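Local coordinates for protein muramoyltetrapeptide carboxypeptidase (Oxalobacter formigenes OXCC13, PDB 6UUK) that probably acts as a serine-type L,D-carboxypeptidase that trims the terminal D-alanine from murein tetrapeptides, at residues T129-L133 / D153-F157; M159-K163 / P233-I238; H190-M195 / K320-P324; E215-G220 / L323-A329. All blocks are in the same frame, centred on the assembly; numbering follows the deposited sequence.

Contact 1: residues T129-L133 / D153-F157; sequences TTRLL and DFTVF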
loop_
_atom_site.group_PDB
_atom_site.type_symbol
_atom_site.label_atom_id
_atom_site.label_comp_id
_atom_site.label_asym_id
_atom_site.label_seq_id
_atom_site.Cartn_x
_atom_site.Cartn_y
_atom_site.Cartn_z
ATOM N N THR B 129 -8.025 0.629 13.343
ATOM C CA THR B 129 -7.874 2.079 13.383
ATOM C C THR B 129 -8.519 2.728 12.162
ATOM O O THR B 129 -9.278 3.689 12.288
ATOM C CB THR B 129 -6.390 2.489 13.451
ATOM O OG1 THR B 129 -5.785 1.910 14.614
ATOM C CG2 THR B 129 -6.258 3.999 13.517
ATOM N N THR B 130 -8.206 2.194 10.979
ATOM C CA THR B 130 -8.796 2.715 9.750
ATOM C C THR B 130 -10.303 2.485 9.712
ATOM O O THR B 130 -11.047 3.331 9.200
ATOM C CB THR B 130 -8.123 2.069 8.534
ATOM O OG1 THR B 130 -6.740 2.445 8.497
ATOM C CG2 THR B 130 -8.793 2.508 7.239
ATOM N N ARG B 131 -10.771 1.367 10.272
ATOM C CA ARG B 131 -12.191 1.032 10.244
ATOM C C ARG B 131 -13.059 2.014 11.020
ATOM O O ARG B 131 -14.288 1.919 10.935
ATOM C CB ARG B 131 -12.416 -0.371 10.806
ATOM C CG ARG B 131 -12.302 -1.493 9.793
ATOM C CD ARG B 131 -12.902 -2.771 10.357
ATOM N NE ARG B 131 -13.072 -3.805 9.341
ATOM C CZ ARG B 131 -13.802 -4.902 9.512
ATOM N NH1 ARG B 131 -13.905 -5.793 8.536
ATOM N NH2 ARG B 131 -14.437 -5.106 10.658
ATOM N N LEU B 132 -12.468 2.945 11.771
ATOM C CA LEU B 132 -13.261 3.808 12.636
ATOM C C LEU B 132 -12.761 5.248 12.628
ATOM O O LEU B 132 -12.947 5.974 13.611
ATOM C CB LEU B 132 -13.281 3.263 14.067
ATOM C CG LEU B 132 -11.993 2.636 14.611
ATOM C CD1 LEU B 132 -10.995 3.692 15.067
ATOM C CD2 LEU B 132 -12.306 1.672 15.743
ATOM N N LEU B 133 -12.138 5.686 11.531
ATOM C CA LEU B 133 -11.689 7.072 11.449
ATOM C C LEU B 133 -12.862 8.045 11.480
ATOM O O LEU B 133 -12.734 9.154 12.012
ATOM C CB LEU B 133 -10.858 7.285 10.184
ATOM C CG LEU B 133 -9.449 6.690 10.184
ATOM C CD1 LEU B 133 -8.783 6.901 8.835
ATOM C CD2 LEU B 133 -8.612 7.302 11.297
ATOM N N ASP B 153 0.037 -0.100 12.982
ATOM C CA ASP B 153 -1.242 0.387 12.476
ATOM C C ASP B 153 -1.684 1.669 13.168
ATOM O O ASP B 153 -2.493 2.416 12.606
ATOM C CB ASP B 153 -2.306 -0.700 12.638
ATOM C CG ASP B 153 -3.663 -0.275 12.111
ATOM O OD1 ASP B 153 -3.792 -0.073 10.885
ATOM O OD2 ASP B 153 -4.602 -0.152 12.924
ATOM N N PHE B 154 -1.165 1.948 14.365
ATOM C CA PHE B 154 -1.534 3.160 15.087
ATOM C C PHE B 154 -0.993 4.425 14.433
ATOM O O PHE B 154 -1.355 5.525 14.864
ATOM C CB PHE B 154 -1.048 3.069 16.535
ATOM C CG PHE B 154 -1.794 3.962 17.483
ATOM C CD1 PHE B 154 -3.115 3.697 17.807
ATOM C CD2 PHE B 154 -1.175 5.057 18.060
ATOM C CE1 PHE B 154 -3.807 4.513 18.681
ATOM C CE2 PHE B 154 -1.861 5.877 18.936
ATOM C CZ PHE B 154 -3.177 5.603 19.248
ATOM N N THR B 155 -0.136 4.298 13.415
ATOM C CA THR B 155 0.285 5.468 12.652
ATOM C C THR B 155 -0.904 6.140 11.976
ATOM O O THR B 155 -0.927 7.368 11.834
ATOM C CB THR B 155 1.337 5.066 11.613
ATOM O OG1 THR B 155 2.441 4.430 12.268
ATOM C CG2 THR B 155 1.846 6.286 10.854
ATOM N N VAL B 156 -1.901 5.352 11.566
ATOM C CA VAL B 156 -3.121 5.913 10.991
ATOM C C VAL B 156 -3.808 6.832 11.993
ATOM O O VAL B 156 -4.290 7.916 11.638
ATOM C CB VAL B 156 -4.054 4.779 10.525
ATOM C CG1 VAL B 156 -5.410 5.326 10.112
ATOM C CG2 VAL B 156 -3.416 4.002 9.382
ATOM N N PHE B 157 -3.855 6.421 13.262
ATOM C CA PHE B 157 -4.473 7.251 14.290
ATOM C C PHE B 157 -3.687 8.534 14.523
ATOM O O PHE B 157 -4.280 9.578 14.815
ATOM C CB PHE B 157 -4.594 6.458 15.592
ATOM C CG PHE B 157 -5.395 7.152 16.659
ATOM C CD1 PHE B 157 -4.786 8.023 17.549
ATOM C CD2 PHE B 157 -6.755 6.924 16.780
ATOM C CE1 PHE B 157 -5.520 8.656 18.532
ATOM C CE2 PHE B 157 -7.492 7.556 17.763
ATOM C CZ PHE B 157 -6.874 8.423 18.639
#
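T129 meets residues 153-157 with both branches of its side chain. Its OG1 donates a hydrogen bond to D153 OD2 (2.9 Å), reaching the oxygen from above the carboxylate, 41° out of its plane. With chi1 at -58°, OG1 stands beside the backbone N of T129 while CG2 lies anti to it, which sends the methyl along a separate path. That methyl is in the tight part of the contact: T129 CG2 comes to 3.4 Å from F157 N and 3.6 Å from F157 CB, at the edge of the phenyl ring. It also touches V156 CG1, which lies 3.6 Å from T130 OG1.

The L133 side is looser, with L133 CD1 3.9 Å from V156 CG1 and the two side chains crossing at about a right angle. R131, which touches nothing across the contact, faces the second subunit, where its NE forms a salt bridge with E256.

A valine in place of T129 would probably leave D153 OD2 without this donor and its carboxylate freer to turn. A single hydroxyl bond thus holds the carboxylate of D153 beside the predicted nucleophile S152, amid apolar packing, which probably helps to fix the backbone that carries the serine.

Contact 2: residues M159-K163 / P233-I238; sequences MALLK and PWMPDI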
loop_
_atom_site.group_PDB
_atom_site.type_symbol
_atom_site.label_atom_id
_atom_site.label_comp_id
_atom_site.label_asym_id
_atom_site.label_seq_id
_atom_site.Cartn_x
_atom_site.Cartn_y
_atom_site.Cartn_z
HETATM N N MSE B 159 -1.802 10.247 12.338
HETATM C CA MSE B 159 -1.809 11.179 11.217
HETATM C C MSE B 159 -3.053 12.060 11.251
HETATM O O MSE B 159 -2.991 13.252 10.950
HETATM C CB MSE B 159 -1.728 10.430 9.885
HETATM C CG MSE B 159 -0.412 9.702 9.651
HETATM SE SE MSE B 159 1.150 10.867 9.767
HETATM C CE MSE B 159 1.705 10.464 11.593
ATOM N N ALA B 160 -4.189 11.462 11.622
ATOM C CA ALA B 160 -5.417 12.237 11.749
ATOM C C ALA B 160 -5.342 13.216 12.912
ATOM O O ALA B 160 -5.904 14.315 12.831
ATOM C CB ALA B 160 -6.616 11.304 11.910
ATOM N N LEU B 161 -4.662 12.839 13.998
ATOM C CA LEU B 161 -4.416 13.788 15.079
ATOM C C LEU B 161 -3.540 14.939 14.604
ATOM O O LEU B 161 -3.799 16.104 14.927
ATOM C CB LEU B 161 -3.766 13.082 16.269
ATOM C CG LEU B 161 -4.679 12.296 17.207
ATOM C CD1 LEU B 161 -3.874 11.747 18.375
ATOM C CD2 LEU B 161 -5.815 13.174 17.702
ATOM N N LEU B 162 -2.493 14.630 13.835
ATOM C CA LEU B 162 -1.645 15.681 13.288
ATOM C C LEU B 162 -2.380 16.497 12.233
ATOM O O LEU B 162 -2.069 17.677 12.035
ATOM C CB LEU B 162 -0.370 15.073 12.704
ATOM C CG LEU B 162 0.705 16.064 12.260
ATOM C CD1 LEU B 162 1.135 16.942 13.425
ATOM C CD2 LEU B 162 1.890 15.324 11.676
ATOM N N LYS B 163 -3.354 15.890 11.551
ATOM C CA LYS B 163 -4.172 16.641 10.606
ATOM C C LYS B 163 -4.992 17.712 11.313
ATOM O O LYS B 163 -5.309 18.749 10.718
ATOM C CB LYS B 163 -5.085 15.688 9.834
ATOM C CG LYS B 163 -5.865 16.340 8.704
ATOM C CD LYS B 163 -4.930 16.941 7.666
ATOM C CE LYS B 163 -5.705 17.620 6.550
ATOM N NZ LYS B 163 -4.798 18.224 5.536
ATOM N N PRO B 233 -8.046 12.343 2.895
ATOM C CA PRO B 233 -8.027 13.613 3.641
ATOM C C PRO B 233 -7.376 13.513 5.009
ATOM O O PRO B 233 -7.204 14.548 5.666
ATOM C CB PRO B 233 -9.516 13.971 3.766
ATOM C CG PRO B 233 -10.201 13.173 2.701
ATOM C CD PRO B 233 -9.417 11.905 2.590
ATOM N N TRP B 234 -7.014 12.312 5.462
ATOM C CA TRP B 234 -6.377 12.148 6.760
ATOM C C TRP B 234 -4.870 12.364 6.714
ATOM O O TRP B 234 -4.231 12.377 7.772
ATOM C CB TRP B 234 -6.678 10.755 7.320
ATOM C CG TRP B 234 -8.128 10.383 7.267
ATOM C CD1 TRP B 234 -8.739 9.602 6.331
ATOM C CD2 TRP B 234 -9.152 10.780 8.188
ATOM N NE1 TRP B 234 -10.079 9.486 6.612
ATOM C CE2 TRP B 234 -10.358 10.201 7.747
ATOM C CE3 TRP B 234 -9.165 11.569 9.343
ATOM C CZ2 TRP B 234 -11.564 10.384 8.419
ATOM C CZ3 TRP B 234 -10.364 11.751 10.008
ATOM C CH2 TRP B 234 -11.546 11.161 9.545
HETATM N N MSE B 235 -4.292 12.530 5.528
HETATM C CA MSE B 235 -2.864 12.794 5.396
HETATM C C MSE B 235 -2.529 14.228 5.795
HETATM O O MSE B 235 -3.078 15.178 5.238
HETATM C CB MSE B 235 -2.397 12.528 3.963
HETATM C CG MSE B 235 -0.985 13.015 3.667
HETATM SE SE MSE B 235 0.409 11.937 4.503
HETATM C CE MSE B 235 0.444 10.451 3.241
ATOM N N PRO B 236 -1.633 14.384 6.768
ATOM C CA PRO B 236 -1.256 15.730 7.205
ATOM C C PRO B 236 -0.557 16.492 6.091
ATOM O O PRO B 236 0.095 15.911 5.221
ATOM C CB PRO B 236 -0.313 15.473 8.387
ATOM C CG PRO B 236 -0.629 14.084 8.836
ATOM C CD PRO B 236 -1.010 13.337 7.596
ATOM N N ASP B 237 -0.708 17.812 6.128
ATOM C CA ASP B 237 -0.138 18.695 5.116
ATOM C C ASP B 237 1.047 19.454 5.711
ATOM O O ASP B 237 1.038 20.679 5.872
ATOM C CB ASP B 237 -1.205 19.644 4.587
ATOM C CG ASP B 237 -0.765 20.384 3.341
ATOM O OD1 ASP B 237 0.376 20.177 2.864
ATOM O OD2 ASP B 237 -1.577 21.176 2.829
ATOM N N ILE B 238 2.076 18.680 6.044
ATOM C CA ILE B 238 3.305 19.208 6.626
ATOM C C ILE B 238 4.179 19.750 5.502
ATOM O O ILE B 238 4.523 19.025 4.563
ATOM C CB ILE B 238 4.037 18.120 7.427
ATOM C CG1 ILE B 238 3.100 17.514 8.471
ATOM C CG2 ILE B 238 5.280 18.677 8.111
ATOM C CD1 ILE B 238 2.578 18.521 9.466
#
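Helix 155-163, which follows the predicted nucleophile, here packs its final turn on the loop leading from helix 223-228 to strand 242-248, and so joins the N-terminal to the C-terminal LD-carboxypeptidase region. P236 carries the centre. Its ring enters between two helix side chains three residues apart, M159 and L162: P236 CD lies 3.8 Å from M159 CB, and P236 CB lies 4.0 Å from L162 CD2. Both approaches are close to perpendicular. P236 CG also reaches M159 O at 3.3 Å, the same carbonyl that accepts the helical bond from K163 N. M159 is a selenomethionine bent at chi2 and chi3, and its SE rests near the proline ring before the chain end leads off.

At one end A160 CB meets W234 CE3 obliquely at 3.6 Å; the indole's NE1 is bonded to E264 of the second subunit. At the other, L162 CD2 touches I238 CD1 at 3.9 Å. The aliphatic part of K163, bent at chi2 (60°), runs beside the loop carbonyls, with CE 3.5 Å from P233 O. Its NZ remains 5.1 Å from D237 OD2, too far for a salt bridge. Apolar packing of this kind fits the two-domain architecture of the S66 peptidases, whose predicted serine lies in one domain and whose predicted glutamate and histidine lie in the other.

Contact 3: residues H190-M195 / K320-P324; sequences HFDETM and KVTLP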
loop_
_atom_site.group_PDB
_atom_site.type_symbol
_atom_site.label_atom_id
_atom_site.label_comp_id
_atom_site.label_asym_id
_atom_site.label_seq_id
_atom_site.Cartn_x
_atom_site.Cartn_y
_atom_site.Cartn_z
ATOM N N HIS B 190 13.787 5.342 27.224
ATOM C CA HIS B 190 13.530 6.396 26.248
ATOM C C HIS B 190 12.062 6.800 26.238
ATOM O O HIS B 190 11.741 7.957 25.944
ATOM C CB HIS B 190 13.963 5.949 24.853
ATOM C CG HIS B 190 15.407 6.210 24.553
ATOM N ND1 HIS B 190 15.836 7.337 23.886
ATOM C CD2 HIS B 190 16.520 5.489 24.826
ATOM C CE1 HIS B 190 17.150 7.301 23.763
ATOM N NE2 HIS B 190 17.590 6.189 24.325
ATOM N N PHE B 191 11.161 5.869 26.555
ATOM C CA PHE B 191 9.739 6.197 26.604
ATOM C C PHE B 191 9.418 7.062 27.816
ATOM O O PHE B 191 8.755 8.098 27.692
ATOM C CB PHE B 191 8.905 4.916 26.616
ATOM C CG PHE B 191 7.452 5.139 26.925
ATOM C CD1 PHE B 191 6.607 5.701 25.984
ATOM C CD2 PHE B 191 6.932 4.782 28.157
ATOM C CE1 PHE B 191 5.270 5.908 26.268
ATOM C CE2 PHE B 191 5.597 4.986 28.448
ATOM C CZ PHE B 191 4.764 5.549 27.502
ATOM N N ASP B 192 9.884 6.653 28.999
ATOM C CA ASP B 192 9.630 7.433 30.206
ATOM C C ASP B 192 10.292 8.803 30.140
ATOM O O ASP B 192 9.786 9.766 30.728
ATOM C CB ASP B 192 10.119 6.673 31.439
ATOM C CG ASP B 192 9.374 5.370 31.656
ATOM O OD1 ASP B 192 8.413 5.099 30.906
ATOM O OD2 ASP B 192 9.749 4.617 32.578
ATOM N N GLU B 193 11.418 8.912 29.432
ATOM C CA GLU B 193 12.116 10.191 29.350
ATOM C C GLU B 193 11.343 11.189 28.498
ATOM O O GLU B 193 11.211 12.359 28.873
ATOM C CB GLU B 193 13.524 9.982 28.794
ATOM C CG GLU B 193 14.401 11.222 28.833
ATOM C CD GLU B 193 15.809 10.953 28.339
ATOM O OE1 GLU B 193 16.035 9.884 27.734
ATOM O OE2 GLU B 193 16.692 11.809 28.560
ATOM N N THR B 194 10.819 10.745 27.353
ATOM C CA THR B 194 10.081 11.651 26.477
ATOM C C THR B 194 8.800 12.150 27.136
ATOM O O THR B 194 8.372 13.281 26.878
ATOM C CB THR B 194 9.763 10.957 25.152
ATOM O OG1 THR B 194 10.953 10.349 24.633
ATOM C CG2 THR B 194 9.236 11.958 24.133
HETATM N N MSE B 195 8.186 11.337 27.989
HETATM C CA MSE B 195 6.962 11.733 28.675
HETATM C C MSE B 195 7.234 12.772 29.758
HETATM O O MSE B 195 6.375 13.599 30.064
HETATM C CB MSE B 195 6.273 10.515 29.296
HETATM C CG MSE B 195 5.935 9.397 28.320
HETATM SE SE MSE B 195 4.753 9.942 26.869
HETATM C CE MSE B 195 6.088 10.199 25.474
ATOM N N LYS B 320 13.773 0.573 20.631
ATOM C CA LYS B 320 13.172 1.639 19.847
ATOM C C LYS B 320 13.075 2.892 20.703
ATOM O O LYS B 320 13.099 2.831 21.935
ATOM C CB LYS B 320 11.783 1.246 19.322
ATOM C CG LYS B 320 10.712 1.181 20.399
ATOM C CD LYS B 320 9.391 0.684 19.838
ATOM C CE LYS B 320 9.504 -0.755 19.367
ATOM N NZ LYS B 320 8.230 -1.259 18.787
ATOM N N VAL B 321 12.965 4.035 20.036
ATOM C CA VAL B 321 12.841 5.320 20.705
ATOM C C VAL B 321 11.413 5.824 20.548
ATOM O O VAL B 321 10.637 5.339 19.718
ATOM C CB VAL B 321 13.850 6.354 20.165
ATOM C CG1 VAL B 321 15.275 5.908 20.449
ATOM C CG2 VAL B 321 13.641 6.569 18.674
ATOM N N THR B 322 11.068 6.816 21.364
ATOM C CA THR B 322 9.763 7.463 21.313
ATOM C C THR B 322 9.919 8.789 20.577
ATOM O O THR B 322 10.582 9.707 21.069
ATOM C CB THR B 322 9.198 7.673 22.716
ATOM O OG1 THR B 322 8.961 6.401 23.330
ATOM C CG2 THR B 322 7.892 8.451 22.652
ATOM N N LEU B 323 9.310 8.886 19.397
ATOM C CA LEU B 323 9.438 10.063 18.549
ATOM C C LEU B 323 8.162 10.886 18.614
ATOM O O LEU B 323 7.098 10.405 18.195
ATOM C CB LEU B 323 9.736 9.656 17.107
ATOM C CG LEU B 323 11.047 8.901 16.888
ATOM C CD1 LEU B 323 11.214 8.508 15.428
ATOM C CD2 LEU B 323 12.229 9.734 17.359
ATOM N N PRO B 324 8.215 12.116 19.130
ATOM C CA PRO B 324 7.014 12.963 19.152
ATOM C C PRO B 324 6.576 13.382 17.759
ATOM O O PRO B 324 7.179 14.275 17.155
ATOM C CB PRO B 324 7.451 14.174 19.989
ATOM C CG PRO B 324 8.656 13.711 20.750
ATOM C CD PRO B 324 9.340 12.733 19.851
#
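Van der Waals packing of threonine, valine and aromatic side chains, without a hydrogen bond between the segments, joins helix 185-196 to the chain entering strand 323-325, an edge strand of the six-stranded sheet. T322 is the residue most deeply engaged. Its OG1 lies 3.4 Å from F191 CA and sits at the edge of the F191 ring, in its plane, while CG2 meets M195 CE at 3.8 Å. With chi1 near -64°, T322 CG2 is anti to its own backbone N, and this places the methyl against the helix flank where T194 CB also lies.

Further toward the N terminus of the helix, V321 CG1 sits over one face of the H190 imidazole, 4.1 Å from the centroid and 23° off the ring normal, a CH-pi contact offset toward the rim. T194 faces the strand while its OG1 is tied back to its own helix: the bond to H190 O is 2.8 Å long with a C=O...donor angle of 166°. T194 CG2 touches P324 CG at 3.9 Å.

An alanine at T194 has neither hydroxyl nor methyl, and would probably leave H190 O with one donor fewer and open a gap beside P324 CG. F169 of strand 168-170 touches T194, M195, T322 and P324, I342 of strand 337-343 backs P324, and V149 and L147 of strand 147-150 meet F191 and M195.

Contact 4: residues E215-G220 / L323-A329; sequences EGTLWG and LPVGGRA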
loop_
_atom_site.group_PDB
_atom_site.type_symbol
_atom_site.label_atom_id
_atom_site.label_comp_id
_atom_site.label_asym_id
_atom_site.label_seq_id
_atom_site.Cartn_x
_atom_site.Cartn_y
_atom_site.Cartn_z
ATOM N N GLU B 215 15.893 21.642 10.011
ATOM C CA GLU B 215 15.065 21.769 11.206
ATOM C C GLU B 215 13.625 21.982 10.770
ATOM O O GLU B 215 13.327 22.957 10.076
ATOM C CB GLU B 215 15.544 22.926 12.087
ATOM C CG GLU B 215 14.653 23.206 13.287
ATOM C CD GLU B 215 15.211 24.292 14.185
ATOM O OE1 GLU B 215 16.427 24.566 14.104
ATOM O OE2 GLU B 215 14.434 24.874 14.970
ATOM N N GLY B 216 12.742 21.076 11.172
ATOM C CA GLY B 216 11.352 21.173 10.793
ATOM C C GLY B 216 10.475 20.318 11.681
ATOM O O GLY B 216 10.915 19.794 12.705
ATOM N N THR B 217 9.217 20.185 11.266
ATOM C CA THR B 217 8.237 19.417 12.024
ATOM C C THR B 217 8.459 17.928 11.791
ATOM O O THR B 217 8.427 17.460 10.648
ATOM C CB THR B 217 6.818 19.817 11.623
ATOM O OG1 THR B 217 6.637 21.223 11.835
ATOM C CG2 THR B 217 5.796 19.052 12.450
ATOM N N LEU B 218 8.685 17.185 12.872
ATOM C CA LEU B 218 8.902 15.748 12.777
ATOM C C LEU B 218 7.565 15.023 12.687
ATOM O O LEU B 218 6.654 15.283 13.478
ATOM C CB LEU B 218 9.693 15.248 13.985
ATOM C CG LEU B 218 10.109 13.777 13.960
ATOM C CD1 LEU B 218 11.115 13.522 12.847
ATOM C CD2 LEU B 218 10.675 13.355 15.305
ATOM N N TRP B 219 7.455 14.109 11.726
ATOM C CA TRP B 219 6.226 13.351 11.536
ATOM C C TRP B 219 6.528 12.121 10.695
ATOM O O TRP B 219 7.566 12.040 10.034
ATOM C CB TRP B 219 5.137 14.204 10.878
ATOM C CG TRP B 219 5.429 14.573 9.455
ATOM C CD1 TRP B 219 6.376 15.449 9.013
ATOM C CD2 TRP B 219 4.755 14.086 8.289
ATOM N NE1 TRP B 219 6.341 15.532 7.642
ATOM C CE2 TRP B 219 5.353 14.705 7.173
ATOM C CE3 TRP B 219 3.708 13.184 8.079
ATOM C CZ2 TRP B 219 4.939 14.452 5.868
ATOM C CZ3 TRP B 219 3.298 12.933 6.782
ATOM C CH2 TRP B 219 3.912 13.565 5.693
ATOM N N GLY B 220 5.603 11.162 10.732
ATOM C CA GLY B 220 5.717 9.930 9.989
ATOM C C GLY B 220 5.397 8.744 10.870
ATOM O O GLY B 220 4.692 8.864 11.878
ATOM N N LEU B 323 9.310 8.886 19.397
ATOM C CA LEU B 323 9.438 10.063 18.549
ATOM C C LEU B 323 8.162 10.886 18.614
ATOM O O LEU B 323 7.098 10.405 18.195
ATOM C CB LEU B 323 9.736 9.656 17.107
ATOM C CG LEU B 323 11.047 8.901 16.888
ATOM C CD1 LEU B 323 11.214 8.508 15.428
ATOM C CD2 LEU B 323 12.229 9.734 17.359
ATOM N N PRO B 324 8.215 12.116 19.130
ATOM C CA PRO B 324 7.014 12.963 19.152
ATOM C C PRO B 324 6.576 13.382 17.759
ATOM O O PRO B 324 7.179 14.275 17.155
ATOM C CB PRO B 324 7.451 14.174 19.989
ATOM C CG PRO B 324 8.656 13.711 20.750
ATOM C CD PRO B 324 9.340 12.733 19.851
ATOM N N VAL B 325 5.529 12.745 17.240
ATOM C CA VAL B 325 4.998 13.111 15.931
ATOM C C VAL B 325 4.313 14.467 16.041
ATOM O O VAL B 325 3.347 14.633 16.796
ATOM C CB VAL B 325 4.033 12.041 15.409
ATOM C CG1 VAL B 325 3.353 12.520 14.138
ATOM C CG2 VAL B 325 4.775 10.738 15.162
ATOM N N GLY B 326 4.810 15.443 15.285
ATOM C CA GLY B 326 4.311 16.799 15.341
ATOM C C GLY B 326 5.210 17.773 16.068
ATOM O O GLY B 326 4.912 18.974 16.082
ATOM N N GLY B 327 6.293 17.296 16.672
ATOM C CA GLY B 327 7.221 18.155 17.373
ATOM C C GLY B 327 8.139 18.903 16.426
ATOM O O GLY B 327 8.012 18.851 15.202
ATOM N N ARG B 328 9.088 19.615 17.022
ATOM C CA ARG B 328 10.049 20.438 16.292
ATOM C C ARG B 328 11.402 19.737 16.359
ATOM O O ARG B 328 12.073 19.760 17.395
ATOM C CB ARG B 328 10.102 21.842 16.882
ATOM C CG ARG B 328 11.029 22.806 16.164
ATOM C CD ARG B 328 10.844 24.206 16.722
ATOM N NE ARG B 328 10.914 24.212 18.181
ATOM C CZ ARG B 328 10.384 25.155 18.952
ATOM N NH1 ARG B 328 9.731 26.173 18.406
ATOM N NH2 ARG B 328 10.498 25.079 20.271
ATOM N N ALA B 329 11.797 19.115 15.254
ATOM C CA ALA B 329 13.007 18.310 15.195
ATOM C C ALA B 329 14.168 19.107 14.612
ATOM O O ALA B 329 13.975 20.052 13.842
ATOM C CB ALA B 329 12.781 17.046 14.362
#
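Strand 215-220 pairs antiparallel with residues 326-329, while the preceding strand 323-325 crosses it at 99°, so the chain swings from one sheet into the other at this point. The pivot is a type II turn from P324 to G327 joined to a G1 beta bulge. G216 and A329 form a hydrogen-bonded pair: A329 N donates to G216 O at 2.8 Å, and the return bond from G216 N to A329 O is longer, 3.1 Å, and less straight (137° at the hydrogen). T217 and R328 are the adjoining non-hydrogen-bonded pair. Next, L218 alone faces two residues, its O taking the nearly straight bond from G326 N (2.6 Å, 164°) and its N reaching G327 O at 2.9 Å. G326 is third in the turn and first in the bulge, with a positive phi that would press any CB against the preceding carbonyl.

Among the side chains, L218 does most of the packing. Its CB rests 3.6 Å from A329 CB, and CD2 leans toward L323 CB, with F244 and I342 also against this leucine. At the G216-A329 end, E215 and R328 run side by side, pointing the same way, but E215 OE2 stays 4.8 Å from R328 NE and the planes of the two charged groups stand far from parallel. T217 CG2 lies by G326 O and G327 O over the turn. W219, whose NE1 bonds to Q271, turns its ring away and leaves its CB to the strand: W219 CB meets V325 CG1 at 4.1 Å.

In the fold
From the N terminus, contact 1 closes first, joining the loop after strand 119-122 to residues 153-157 within the N-terminal domain, in series with all the others. Helix 155-163 continues from it into contact 2, which brings in residues 233-238 from the C-terminal region; the two contacts touch where L133 O meets W234. Before that long loop closes, the segments of contacts 3 and 4 have opened, at 190-195 and 215-220, so contact 2 crosses both. Contacts 3 and 4 end on one stretch, sharing L323 and P324, which joins helix 185-196 to strand 213-222. W219 lies against L162 and I238, linking contact 4 to contact 2.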